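Local structure of transcriptional regulator, SorC family (Enterococcus faecalis, 2O0M) at residues P301-I306 with K325-I330; G151-M156 with V240-R245; E143-V148 with H170-P175. The protein probably regulates transcription by binding DNA, with a domain of the sugar-binding type that may bind a sugar effector. All coordinates share one frame; numbering follows the deposited sequence.

Overall arrangement
All three contacts lie within the putative sugar-binding domain and reach one mixed sheet. Along the chain, interaction 3 and interaction 2 cross, their segments alternating, and interaction 1 follows both. Strand 238-245, part of interaction 2, runs between strands 142-148 and 302-306, so it pairs with one strand of interaction 3 and one of interaction 1. The centres of interactions 1 and 2 are about 13 Å apart, those of 2 and 3 about 17 Å, and those of 1 and 3 about 15 Å. Interactions 1 and 3 join parallel strands, whereas interaction 2 sets helix 152-159 on the sheet beside a bound phosphate, probably from crystallisation, where an effector might bind.

Interaction 1. Residues P301-I306 with K325-I330; sequences PYVVAI and KQTWLI
Val303 leans against Thr327 in the loop that leads into the second strand: its CG1, anti to the backbone N (chi1 180°), lies 3.7 Å from OG1 of Thr327, and its CG2 approaches NE2 of Gln326. Val303 and Ile330 bury the most surface between 301-306 and 325-330, followed by Ala305. Both polar groups near Val303 have partners just outside the contact, the Thr327 hydroxyl with Pro324 O and the Gln326 amide with Ile300 O and Gln298 O. The carbonyl of Val303 accepts a nearly straight bond from Trp328 N, 2.9 Å from Val303 O. Ala305 bonds through both its N and its O: Ala305 N donates to Trp328 O at 2.9 Å, and Ala305 O receives Ile330 N at 2.8 Å. Its CB touches two methyls of 325-330, CD1 of Leu329 at 4.0 Å from Ala305 CB and CG2 of Thr327 slightly farther off. The strands are parallel, 24° apart in direction, and belong to a right-handed beta-alpha-beta crossover of the Rossmann-like sheet, in which helix 313-320 links strand 302-306 to strand 328-332. On the face that carries Val304, Ile306 and Ile330, the CD1 methyl of Ile330 touches Val304 CG1 at 3.7 Å; it reaches there because CD1 is anti to CA (chi2 172°). The same methyl of Ile330 lies 4.1 Å from CG1 of Ile306, whose side chain runs beside that of Ile330 and points the same way. Phe127 of helix 122-138 covers both isoleucines. Near Pro301 and Gln326 a water bridges the two segments, accepting from Val303 N at 2.8 Å and lying in hydrogen-bonding reach of Pro301 O and Gln326 O.

Interaction 2. Residues G151-M156 with V240-R245; sequences GTTMAM and VHSIGR. With PO4 (phosphate ion), chain B.
Met154, modelled as selenomethionine, reaches from the first turn of helix 152-159 onto Val240, His241 and Ser242 of strand 238-245. Its CB points toward the strand, and CG of Met154, anti to the carbonyl carbon (chi1 -68°), comes 3.9 Å from Ser242 N and slightly farther from Ser242 CB. The chain then bends, so that SE of Met154 lies over the peptide between His241 and Ser242, 3.8 Å from His241 C, with Val240 CG1 almost as near. A second bend in Met154 (chi3 -63°) turns its methyl back along the strand, where Met154 CE meets Val240 CG1 and Val240 O, each at 3.7 Å. The two side chains are angled to each other. Ile191 and Met195 of helix 188-199 also touch Met154, placing it in the layer between the sheet and the helices on this side. Helix 152-159 follows strand 142-148 in a beta-alpha-beta unit, and its N-terminus, with Gly151 at the N-cap, receives a phosphate ion, probably from the crystallisation liquor. The ion may nevertheless mark where a phosphorylated sugar binds, as in the related CggR. Thr153 grips one oxygen twice: both Thr153 N and Thr153 OG1 lie 2.8 Å from PO4 O2, while Thr152 N makes a weak bond to PO4 O4. Lys312 NZ and Arg252 NH1 also hydrogen-bond the ion, and their charges, with the helix end, would be expected to hold an anion. On its way to the strand, Thr153 packs its CB 3.7 Å from OG of Ser242, whose hydroxyl is hydrogen-bonded to Ile306 O of the adjacent strand.

Interaction 3. Residues E143-V148 with H170-P175; sequences ENTIAV and HNLFVP
Glu143 and His170 meet through their polar ends near the solvent-facing end of the parallel pair. ND1 of His170 donates to OE2 of Glu143 at 2.7 Å; OE2 lies in the ring plane and is met on its syn side, 24° out of the carboxylate plane, and carboxylate and ring are turned 46° apart. A bend at chi2 (-66°) swings CD of Glu143 toward the ring. A water joins Glu143 OE1 to His170 O. Deeper in, Ile146 lies beside Phe173 and points the same way: its CD1 sits over one ring face, 4.2 Å from the Phe173 centroid, a CH-pi contact, and Ile146 CD1 also touches CB of Asn171 at 3.7 Å. On the opposite face of the sheet, Thr145 CG2 meets Val174 CG2 at 3.8 Å. Five backbone hydrogen bonds fix this register, from Asn144 N to His170 O through to Val148 N, which lies 2.8 Å from Val174 O. Helix 152-159 connects the two strands in a beta-alpha-beta unit. Strand 238-245 pairs with the other edge of 142-148, helix 188-199 packs on Phe173 and Val148, and helix 224-234 covers Leu172 and Val174.

Interaction 1. Residues P301-I306 with K325-I330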
ATOM      1  N   PRO A 301      -7.672  -6.208  10.708  1.00 12.09           N
ATOM      2  CA  PRO A 301      -9.081  -5.871  10.448  1.00 12.19           C
ATOM      3  C   PRO A 301      -9.310  -4.895   9.310  1.00 11.29           C
ATOM      4  O   PRO A 301     -10.253  -5.066   8.546  1.00 12.27           O
ATOM      5  CB  PRO A 301      -9.578  -5.280  11.781  1.00 11.90           C
ATOM      6  CG  PRO A 301      -8.404  -5.079  12.620  1.00 13.23           C
ATOM      7  CD  PRO A 301      -7.257  -5.879  12.080  1.00 12.20           C
ATOM      8  N   TYR A 302      -8.443  -3.892   9.185  1.00 11.23           N
ATOM      9  CA  TYR A 302      -8.707  -2.769   8.281  1.00 11.26           C
ATOM     10  C   TYR A 302      -7.613  -2.723   7.212  1.00 10.78           C
ATOM     11  O   TYR A 302      -6.478  -2.337   7.476  1.00 11.08           O
ATOM     12  CB  TYR A 302      -8.813  -1.461   9.071  1.00 11.91           C
ATOM     13  CG  TYR A 302      -9.751  -1.607  10.245  1.00 12.31           C
ATOM     14  CD1 TYR A 302     -11.076  -1.977  10.051  1.00 12.89           C
ATOM     15  CD2 TYR A 302      -9.296  -1.470  11.546  1.00 13.91           C
ATOM     16  CE1 TYR A 302     -11.943  -2.150  11.133  1.00 13.28           C
ATOM     17  CE2 TYR A 302     -10.153  -1.636  12.633  1.00 12.89           C
ATOM     18  CZ  TYR A 302     -11.470  -1.992  12.418  1.00 14.59           C
ATOM     19  OH  TYR A 302     -12.328  -2.164  13.499  1.00 15.90           O
ATOM     20  N   VAL A 303      -7.960  -3.184   6.019  1.00 10.58           N
ATOM     21  CA  VAL A 303      -7.013  -3.314   4.929  1.00 10.60           C
ATOM     22  C   VAL A 303      -7.578  -2.531   3.765  1.00 10.41           C
ATOM     23  O   VAL A 303      -8.671  -2.822   3.317  1.00 10.78           O
ATOM     24  CB  VAL A 303      -6.796  -4.787   4.537  1.00 10.99           C
ATOM     25  CG1 VAL A 303      -5.796  -4.884   3.389  1.00 11.02           C
ATOM     26  CG2 VAL A 303      -6.289  -5.588   5.730  1.00 11.89           C
ATOM     27  N   VAL A 304      -6.822  -1.542   3.285  1.00  9.55           N
ATOM     28  CA  VAL A 304      -7.307  -0.671   2.237  1.00 10.06           C
ATOM     29  C   VAL A 304      -6.276  -0.626   1.128  1.00  9.75           C
ATOM     30  O   VAL A 304      -5.137  -0.199   1.360  1.00  9.43           O
ATOM     31  CB  VAL A 304      -7.579   0.755   2.763  1.00  9.51           C
ATOM     32  CG1 VAL A 304      -8.205   1.613   1.671  1.00  9.81           C
ATOM     33  CG2 VAL A 304      -8.490   0.721   3.985  1.00 10.69           C
ATOM     34  N   ALA A 305      -6.694  -1.059  -0.061  1.00  9.50           N
ATOM     35  CA  ALA A 305      -5.897  -0.952  -1.282  1.00  9.64           C
ATOM     36  C   ALA A 305      -6.401   0.263  -2.075  1.00  9.64           C
ATOM     37  O   ALA A 305      -7.611   0.452  -2.250  1.00 10.35           O
ATOM     38  CB  ALA A 305      -6.037  -2.185  -2.118  1.00  9.63           C
ATOM     39  N   ILE A 306      -5.472   1.075  -2.571  1.00 10.06           N
ATOM     40  CA  ILE A 306      -5.824   2.269  -3.337  1.00  9.92           C
ATOM     41  C   ILE A 306      -5.075   2.210  -4.653  1.00 10.34           C
ATOM     42  O   ILE A 306      -3.859   2.314  -4.671  1.00 10.05           O
ATOM     43  CB  ILE A 306      -5.412   3.563  -2.597  1.00 10.37           C
ATOM     44  CG1 ILE A 306      -5.984   3.580  -1.182  1.00 10.58           C
ATOM     45  CG2 ILE A 306      -5.892   4.787  -3.377  1.00 10.57           C
ATOM     46  CD1 ILE A 306      -5.618   4.834  -0.370  1.00 11.34           C
ATOM     47  N   LYS A 325     -10.098 -11.006   2.112  1.00 15.70           N
ATOM     48  CA  LYS A 325     -11.469 -10.741   1.698  1.00 15.28           C
ATOM     49  C   LYS A 325     -12.060  -9.503   2.349  1.00 15.07           C
ATOM     50  O   LYS A 325     -13.009  -8.926   1.829  1.00 15.38           O
ATOM     51  CB  LYS A 325     -12.358 -11.977   1.921  1.00 16.06           C
ATOM     52  CG  LYS A 325     -11.973 -13.174   1.060  1.00 17.63           C
ATOM     53  CD  LYS A 325     -11.598 -12.766  -0.360  1.00 20.24           C
ATOM     54  CE  LYS A 325     -11.668 -13.887  -1.324  1.00 21.53           C
ATOM     55  NZ  LYS A 325     -11.531 -13.356  -2.698  1.00 22.42           N
ATOM     56  N   GLN A 326     -11.486  -9.069   3.467  1.00 14.40           N
ATOM     57  CA  GLN A 326     -11.952  -7.852   4.140  1.00 14.03           C
ATOM     58  C   GLN A 326     -11.449  -6.561   3.482  1.00 13.69           C
ATOM     59  O   GLN A 326     -11.822  -5.478   3.920  1.00 13.33           O
ATOM     60  CB  GLN A 326     -11.561  -7.840   5.621  1.00 14.52           C
ATOM     61  CG  GLN A 326     -10.064  -7.681   5.915  1.00 14.67           C
ATOM     62  CD  GLN A 326      -9.340  -9.000   6.048  1.00 16.00           C
ATOM     63  OE1 GLN A 326      -9.702  -9.982   5.398  1.00 17.37           O
ATOM     64  NE2 GLN A 326      -8.309  -9.040   6.896  1.00 13.99           N
ATOM     65  N   THR A 327     -10.617  -6.688   2.451  1.00 13.43           N
ATOM     66  CA  THR A 327     -10.014  -5.530   1.768  1.00 13.65           C
ATOM     67  C   THR A 327     -11.095  -4.553   1.265  1.00 13.70           C
ATOM     68  O   THR A 327     -12.122  -4.972   0.734  1.00 14.58           O
ATOM     69  CB  THR A 327      -9.115  -5.969   0.580  1.00 13.76           C
ATOM     70  OG1 THR A 327      -8.026  -6.776   1.064  1.00 12.77           O
ATOM     71  CG2 THR A 327      -8.530  -4.770  -0.170  1.00 14.22           C
ATOM     72  N   TRP A 328     -10.860  -3.262   1.477  1.00 13.13           N
ATOM     73  CA  TRP A 328     -11.611  -2.203   0.808  1.00 13.58           C
ATOM     74  C   TRP A 328     -10.735  -1.747  -0.354  1.00 13.17           C
ATOM     75  O   TRP A 328      -9.562  -1.424  -0.154  1.00 12.48           O
ATOM     76  CB  TRP A 328     -11.842  -1.009   1.739  1.00 15.51           C
ATOM     77  CG  TRP A 328     -12.866  -1.200   2.807  1.00 17.81           C
ATOM     78  CD1 TRP A 328     -12.935  -2.221   3.705  1.00 20.53           C
ATOM     79  CD2 TRP A 328     -13.934  -0.303   3.134  1.00 20.04           C
ATOM     80  NE1 TRP A 328     -14.010  -2.035   4.552  1.00 21.13           N
ATOM     81  CE2 TRP A 328     -14.635  -0.865   4.219  1.00 20.18           C
ATOM     82  CE3 TRP A 328     -14.379   0.908   2.600  1.00 20.59           C
ATOM     83  CZ2 TRP A 328     -15.744  -0.253   4.785  1.00 19.78           C
ATOM     84  CZ3 TRP A 328     -15.491   1.516   3.172  1.00 19.95           C
ATOM     85  CH2 TRP A 328     -16.156   0.931   4.247  1.00 19.99           C
ATOM     86  N   LEU A 329     -11.295  -1.712  -1.561  1.00 12.26           N
ATOM     87  CA  LEU A 329     -10.557  -1.228  -2.727  1.00 12.23           C
ATOM     88  C   LEU A 329     -11.073   0.156  -3.096  1.00 11.46           C
ATOM     89  O   LEU A 329     -12.249   0.310  -3.432  1.00 12.41           O
ATOM     90  CB  LEU A 329     -10.706  -2.175  -3.917  1.00 11.97           C
ATOM     91  CG  LEU A 329     -10.105  -1.693  -5.246  1.00 13.02           C
ATOM     92  CD1 LEU A 329      -8.597  -1.502  -5.144  1.00 13.23           C
ATOM     93  CD2 LEU A 329     -10.438  -2.654  -6.370  1.00 13.24           C
ATOM     94  N   ILE A 330     -10.197   1.151  -3.011  1.00 10.98           N
ATOM     95  CA  ILE A 330     -10.492   2.503  -3.501  1.00 11.15           C
ATOM     96  C   ILE A 330      -9.878   2.607  -4.888  1.00 10.44           C
ATOM     97  O   ILE A 330      -8.674   2.423  -5.061  1.00 11.08           O
ATOM     98  CB  ILE A 330      -9.903   3.602  -2.607  1.00 11.24           C
ATOM     99  CG1 ILE A 330     -10.472   3.466  -1.191  1.00 11.71           C
ATOM    100  CG2 ILE A 330     -10.190   4.981  -3.215  1.00 11.29           C
ATOM    101  CD1 ILE A 330      -9.850   4.366  -0.168  1.00 11.53           C
TER
HETATM  102  O   HOH W   1     -10.669  -4.007   5.902  1.00 17.85           O

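Interaction 2. Residues G151-M156 with V240-R245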
ATOM      1  N   GLY A 151       5.084   4.973  -2.759  1.00 10.04           N
ATOM      2  CA  GLY A 151       4.785   5.066  -4.170  1.00 10.28           C
ATOM      3  C   GLY A 151       4.060   6.347  -4.516  1.00 10.53           C
ATOM      4  O   GLY A 151       3.655   7.111  -3.640  1.00 10.82           O
ATOM      5  N   THR A 152       3.896   6.590  -5.811  1.00 11.14           N
ATOM      6  CA  THR A 152       3.331   7.847  -6.279  1.00 11.88           C
ATOM      7  C   THR A 152       1.884   8.049  -5.827  1.00 11.88           C
ATOM      8  O   THR A 152       1.522   9.112  -5.342  1.00 12.60           O
ATOM      9  CB  THR A 152       3.431   7.955  -7.806  1.00 12.29           C
ATOM     10  OG1 THR A 152       4.801   7.847  -8.197  1.00 13.36           O
ATOM     11  CG2 THR A 152       2.869   9.269  -8.294  1.00 14.18           C
ATOM     12  N   THR A 153       1.060   7.013  -5.963  1.00 12.05           N
ATOM     13  CA  THR A 153      -0.330   7.088  -5.521  1.00 11.30           C
ATOM     14  C   THR A 153      -0.421   7.422  -4.050  1.00 11.16           C
ATOM     15  O   THR A 153      -1.139   8.333  -3.651  1.00 11.15           O
ATOM     16  CB  THR A 153      -1.051   5.764  -5.781  1.00 11.78           C
ATOM     17  OG1 THR A 153      -1.052   5.519  -7.188  1.00 12.52           O
ATOM     18  CG2 THR A 153      -2.472   5.803  -5.270  1.00 12.15           C
HETATM   19  N   MSE A 154       0.312   6.675  -3.237  1.00 10.69           N
HETATM   20  CA  MSE A 154       0.248   6.870  -1.803  1.00 10.69           C
HETATM   21  C   MSE A 154       0.781   8.247  -1.361  1.00 11.09           C
HETATM   22  O   MSE A 154       0.266   8.838  -0.407  1.00 11.51           O
HETATM   23  CB  MSE A 154       1.002   5.755  -1.090  1.00 10.80           C
HETATM   24  CG  MSE A 154       0.330   4.393  -1.216  1.00 11.49           C
HETATM   25 SE   MSE A 154      -1.377   4.302  -0.277  1.00 19.95          SE
HETATM   26  CE  MSE A 154      -0.684   4.586   1.506  1.00 16.50           C
ATOM     27  N   ALA A 155       1.798   8.759  -2.048  1.00 11.74           N
ATOM     28  CA  ALA A 155       2.349  10.081  -1.742  1.00 11.50           C
ATOM     29  C   ALA A 155       1.260  11.146  -1.937  1.00 12.39           C
ATOM     30  O   ALA A 155       1.052  12.017  -1.085  1.00 13.22           O
ATOM     31  CB  ALA A 155       3.527  10.375  -2.627  1.00 11.39           C
HETATM   32  N   MSE A 156       0.541  11.031  -3.039  1.00 12.27           N
HETATM   33  CA  MSE A 156      -0.532  11.991  -3.334  1.00 13.28           C
HETATM   34  C   MSE A 156      -1.731  11.840  -2.414  1.00 12.59           C
HETATM   35  O   MSE A 156      -2.326  12.845  -1.969  1.00 13.48           O
HETATM   36  CB  MSE A 156      -0.971  11.872  -4.784  1.00 14.68           C
HETATM   37  CG  MSE A 156       0.093  12.294  -5.763  1.00 19.07           C
HETATM   38 SE   MSE A 156       0.756  14.114  -5.514  1.00 35.26          SE
HETATM   39  CE  MSE A 156      -0.862  14.990  -4.946  1.00 22.98           C
ATOM     40  N   VAL A 240      -2.573   0.277   4.665  1.00  8.97           N
ATOM     41  CA  VAL A 240      -2.982   0.998   3.457  1.00  9.00           C
ATOM     42  C   VAL A 240      -1.850   0.915   2.439  1.00  9.03           C
ATOM     43  O   VAL A 240      -0.677   1.138   2.769  1.00  9.19           O
ATOM     44  CB  VAL A 240      -3.356   2.480   3.713  1.00  9.13           C
ATOM     45  CG1 VAL A 240      -3.938   3.071   2.461  1.00 10.53           C
ATOM     46  CG2 VAL A 240      -4.326   2.594   4.868  1.00  9.61           C
ATOM     47  N   HIS A 241      -2.203   0.568   1.200  1.00  8.47           N
ATOM     48  CA  HIS A 241      -1.209   0.374   0.164  1.00  8.91           C
ATOM     49  C   HIS A 241      -1.792   0.626  -1.211  1.00  9.10           C
ATOM     50  O   HIS A 241      -3.007   0.627  -1.377  1.00  9.28           O
ATOM     51  CB  HIS A 241      -0.665  -1.051   0.256  1.00  8.77           C
ATOM     52  CG  HIS A 241      -1.652  -2.109  -0.141  1.00  9.20           C
ATOM     53  ND1 HIS A 241      -2.698  -2.509   0.662  1.00 10.94           N
ATOM     54  CD2 HIS A 241      -1.730  -2.863  -1.261  1.00  7.17           C
ATOM     55  CE1 HIS A 241      -3.387  -3.454   0.045  1.00  6.46           C
ATOM     56  NE2 HIS A 241      -2.804  -3.705  -1.113  1.00 12.18           N
ATOM     57  N   SER A 242      -0.916   0.833  -2.192  1.00  9.37           N
ATOM     58  CA  SER A 242      -1.320   0.769  -3.589  1.00  9.01           C
ATOM     59  C   SER A 242      -0.903  -0.582  -4.166  1.00  9.06           C
ATOM     60  O   SER A 242      -0.437  -1.489  -3.453  1.00  8.75           O
ATOM     61  CB  SER A 242      -0.780   1.963  -4.400  1.00  8.55           C
ATOM     62  OG  SER A 242      -1.395   2.049  -5.675  1.00 10.16           O
ATOM     63  N   ILE A 243      -1.134  -0.725  -5.460  1.00  8.66           N
ATOM     64  CA  ILE A 243      -0.752  -1.895  -6.231  1.00  8.81           C
ATOM     65  C   ILE A 243       0.066  -1.370  -7.384  1.00  8.73           C
ATOM     66  O   ILE A 243      -0.386  -0.490  -8.127  1.00  8.20           O
ATOM     67  CB  ILE A 243      -1.994  -2.654  -6.737  1.00  8.55           C
ATOM     68  CG1 ILE A 243      -2.847  -3.134  -5.551  1.00  9.73           C
ATOM     69  CG2 ILE A 243      -1.599  -3.841  -7.609  1.00  9.12           C
ATOM     70  CD1 ILE A 243      -4.275  -3.459  -5.939  1.00  8.82           C
ATOM     71  N   GLY A 244       1.269  -1.904  -7.539  1.00  8.99           N
ATOM     72  CA  GLY A 244       2.177  -1.433  -8.577  1.00  9.73           C
ATOM     73  C   GLY A 244       2.120  -2.283  -9.826  1.00  9.80           C
ATOM     74  O   GLY A 244       1.761  -3.462  -9.776  1.00  9.75           O
ATOM     75  N   ARG A 245       2.463  -1.661 -10.949  1.00 10.47           N
ATOM     76  CA  ARG A 245       2.696  -2.364 -12.198  1.00 10.83           C
ATOM     77  C   ARG A 245       4.122  -2.928 -12.090  1.00 10.94           C
ATOM     78  O   ARG A 245       5.089  -2.178 -11.902  1.00 10.82           O
ATOM     79  CB  ARG A 245       2.497  -1.399 -13.379  1.00 10.69           C
ATOM     80  CG  ARG A 245       1.050  -0.891 -13.468  1.00 11.09           C
ATOM     81  CD  ARG A 245       0.814   0.229 -14.477  1.00 11.96           C
ATOM     82  NE  ARG A 245       1.074  -0.233 -15.833  1.00 12.21           N
ATOM     83  CZ  ARG A 245       2.167   0.046 -16.541  1.00 13.12           C
ATOM     84  NH1 ARG A 245       3.127   0.811 -16.037  1.00 13.68           N
ATOM     85  NH2 ARG A 245       2.311  -0.446 -17.759  1.00 12.61           N
TER
HETATM   86  P   PO4 B 401       2.595   3.754  -7.831  1.00 17.36           P
HETATM   87  O1  PO4 B 401       2.092   2.800  -8.851  1.00 19.86           O
HETATM   88  O2  PO4 B 401       1.502   4.441  -7.102  1.00 17.99           O
HETATM   89  O3  PO4 B 401       3.558   3.055  -6.924  1.00 22.36           O
HETATM   90  O4  PO4 B 401       3.436   4.786  -8.519  1.00 21.83           O

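Interaction 3. Residues E143-V148 with H170-P175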
ATOM      1  N   GLU A 143      -5.744   3.264  20.597  1.00 17.76           N
ATOM      2  CA  GLU A 143      -4.464   3.440  19.919  1.00 17.46           C
ATOM      3  C   GLU A 143      -4.420   2.559  18.674  1.00 16.87           C
ATOM      4  O   GLU A 143      -4.387   1.332  18.773  1.00 17.12           O
ATOM      5  CB  GLU A 143      -3.297   3.077  20.840  1.00 18.34           C
ATOM      6  CG  GLU A 143      -3.312   3.788  22.191  1.00 21.52           C
ATOM      7  CD  GLU A 143      -3.110   5.274  22.087  1.00 25.72           C
ATOM      8  OE1 GLU A 143      -2.193   5.700  21.349  1.00 28.77           O
ATOM      9  OE2 GLU A 143      -3.857   6.021  22.767  1.00 29.10           O
ATOM     10  N   ASN A 144      -4.430   3.194  17.507  1.00 14.85           N
ATOM     11  CA  ASN A 144      -4.343   2.478  16.238  1.00 14.13           C
ATOM     12  C   ASN A 144      -2.961   2.624  15.638  1.00 12.69           C
ATOM     13  O   ASN A 144      -2.344   3.679  15.762  1.00 12.72           O
ATOM     14  CB  ASN A 144      -5.362   3.047  15.256  1.00 12.85           C
ATOM     15  CG  ASN A 144      -6.775   3.007  15.796  1.00 13.80           C
ATOM     16  OD1 ASN A 144      -7.458   4.045  15.908  1.00 15.25           O
ATOM     17  ND2 ASN A 144      -7.222   1.818  16.144  1.00 12.84           N
ATOM     18  N   THR A 145      -2.482   1.554  15.008  1.00 11.94           N
ATOM     19  CA  THR A 145      -1.241   1.589  14.244  1.00 11.77           C
ATOM     20  C   THR A 145      -1.567   1.243  12.786  1.00 11.68           C
ATOM     21  O   THR A 145      -2.104   0.172  12.494  1.00 10.73           O
ATOM     22  CB  THR A 145      -0.195   0.646  14.833  1.00 12.51           C
ATOM     23  OG1 THR A 145       0.100   1.054  16.178  1.00 14.28           O
ATOM     24  CG2 THR A 145       1.086   0.637  13.994  1.00 12.50           C
ATOM     25  N   ILE A 146      -1.272   2.195  11.903  1.00 11.09           N
ATOM     26  CA  ILE A 146      -1.540   2.088  10.478  1.00 10.97           C
ATOM     27  C   ILE A 146      -0.221   1.938   9.732  1.00 10.62           C
ATOM     28  O   ILE A 146       0.603   2.856   9.718  1.00 11.08           O
ATOM     29  CB  ILE A 146      -2.278   3.320   9.939  1.00 11.18           C
ATOM     30  CG1 ILE A 146      -3.584   3.549  10.698  1.00 12.65           C
ATOM     31  CG2 ILE A 146      -2.562   3.172   8.447  1.00 11.32           C
ATOM     32  CD1 ILE A 146      -3.477   4.534  11.833  1.00 14.84           C
ATOM     33  N   ALA A 147      -0.031   0.773   9.124  1.00  9.99           N
ATOM     34  CA  ALA A 147       1.173   0.464   8.370  1.00  9.67           C
ATOM     35  C   ALA A 147       0.929   0.790   6.907  1.00  9.46           C
ATOM     36  O   ALA A 147      -0.060   0.356   6.317  1.00  9.68           O
ATOM     37  CB  ALA A 147       1.542  -0.967   8.533  1.00 10.60           C
ATOM     38  N   VAL A 148       1.832   1.558   6.314  1.00  8.92           N
ATOM     39  CA  VAL A 148       1.609   2.053   4.967  1.00  9.19           C
ATOM     40  C   VAL A 148       2.763   1.731   4.022  1.00  9.30           C
ATOM     41  O   VAL A 148       3.923   1.648   4.430  1.00  9.78           O
ATOM     42  CB  VAL A 148       1.365   3.564   4.952  1.00  9.50           C
ATOM     43  CG1 VAL A 148       0.144   3.925   5.796  1.00 10.48           C
ATOM     44  CG2 VAL A 148       2.578   4.319   5.440  1.00  9.40           C
ATOM     45  N   HIS A 170      -6.209   7.843  18.800  1.00 16.92           N
ATOM     46  CA  HIS A 170      -4.835   8.241  18.536  1.00 17.05           C
ATOM     47  C   HIS A 170      -4.228   7.313  17.509  1.00 15.76           C
ATOM     48  O   HIS A 170      -4.039   6.127  17.776  1.00 15.52           O
ATOM     49  CB  HIS A 170      -4.015   8.232  19.816  1.00 18.23           C
ATOM     50  CG  HIS A 170      -4.644   9.017  20.918  1.00 20.40           C
ATOM     51  ND1 HIS A 170      -4.721   8.557  22.216  1.00 24.21           N
ATOM     52  CD2 HIS A 170      -5.275  10.215  20.904  1.00 22.66           C
ATOM     53  CE1 HIS A 170      -5.349   9.452  22.959  1.00 23.84           C
ATOM     54  NE2 HIS A 170      -5.693  10.468  22.188  1.00 24.03           N
ATOM     55  N   ASN A 171      -3.896   7.871  16.347  1.00 14.46           N
ATOM     56  CA  ASN A 171      -3.357   7.083  15.236  1.00 13.92           C
ATOM     57  C   ASN A 171      -1.861   7.267  15.054  1.00 13.78           C
ATOM     58  O   ASN A 171      -1.370   8.397  15.012  1.00 13.96           O
ATOM     59  CB  ASN A 171      -4.068   7.472  13.942  1.00 13.68           C
ATOM     60  CG  ASN A 171      -5.574   7.351  14.040  1.00 13.41           C
ATOM     61  OD1 ASN A 171      -6.311   8.277  13.663  1.00 16.23           O
ATOM     62  ND2 ASN A 171      -6.047   6.217  14.540  1.00 10.79           N
ATOM     63  N   LEU A 172      -1.151   6.145  14.936  1.00 13.61           N
ATOM     64  CA  LEU A 172       0.278   6.116  14.657  1.00 13.20           C
ATOM     65  C   LEU A 172       0.510   5.498  13.268  1.00 12.59           C
ATOM     66  O   LEU A 172       0.017   4.399  12.985  1.00 12.81           O
ATOM     67  CB  LEU A 172       0.997   5.280  15.707  1.00 13.69           C
ATOM     68  CG  LEU A 172       2.503   5.126  15.570  1.00 14.14           C
ATOM     69  CD1 LEU A 172       3.195   6.437  15.861  1.00 16.01           C
ATOM     70  CD2 LEU A 172       3.010   4.023  16.468  1.00 15.70           C
ATOM     71  N   PHE A 173       1.276   6.190  12.433  1.00 11.75           N
ATOM     72  CA  PHE A 173       1.601   5.714  11.091  1.00 11.85           C
ATOM     73  C   PHE A 173       3.042   5.222  11.040  1.00 11.37           C
ATOM     74  O   PHE A 173       3.962   5.894  11.523  1.00 11.52           O
ATOM     75  CB  PHE A 173       1.362   6.800  10.028  1.00 12.04           C
ATOM     76  CG  PHE A 173      -0.061   7.265   9.950  1.00 11.50           C
ATOM     77  CD1 PHE A 173      -0.942   6.725   9.022  1.00 11.86           C
ATOM     78  CD2 PHE A 173      -0.541   8.209  10.860  1.00 11.11           C
ATOM     79  CE1 PHE A 173      -2.270   7.167   8.956  1.00 14.08           C
ATOM     80  CE2 PHE A 173      -1.876   8.649  10.810  1.00 12.56           C
ATOM     81  CZ  PHE A 173      -2.739   8.106   9.861  1.00 13.22           C
ATOM     82  N   VAL A 174       3.221   4.038  10.469  1.00 10.32           N
ATOM     83  CA  VAL A 174       4.521   3.443  10.306  1.00 10.62           C
ATOM     84  C   VAL A 174       4.612   2.844   8.907  1.00 10.26           C
ATOM     85  O   VAL A 174       3.593   2.475   8.314  1.00  9.67           O
ATOM     86  CB  VAL A 174       4.751   2.324  11.345  1.00 10.91           C
ATOM     87  CG1 VAL A 174       4.778   2.906  12.743  1.00 11.91           C
ATOM     88  CG2 VAL A 174       3.678   1.231  11.245  1.00 11.29           C
ATOM     89  N   PRO A 175       5.827   2.742   8.372  1.00 10.12           N
ATOM     90  CA  PRO A 175       5.971   2.030   7.096  1.00 10.43           C
ATOM     91  C   PRO A 175       5.690   0.537   7.260  1.00 10.43           C
ATOM     92  O   PRO A 175       6.046  -0.028   8.288  1.00 10.03           O
ATOM     93  CB  PRO A 175       7.441   2.235   6.762  1.00 10.66           C
ATOM     94  CG  PRO A 175       8.093   2.393   8.105  1.00 10.08           C
ATOM     95  CD  PRO A 175       7.126   3.214   8.885  1.00 10.63           C
TER
HETATM   96  O   HOH W   2      -1.426   5.198  18.516  1.00 25.66           O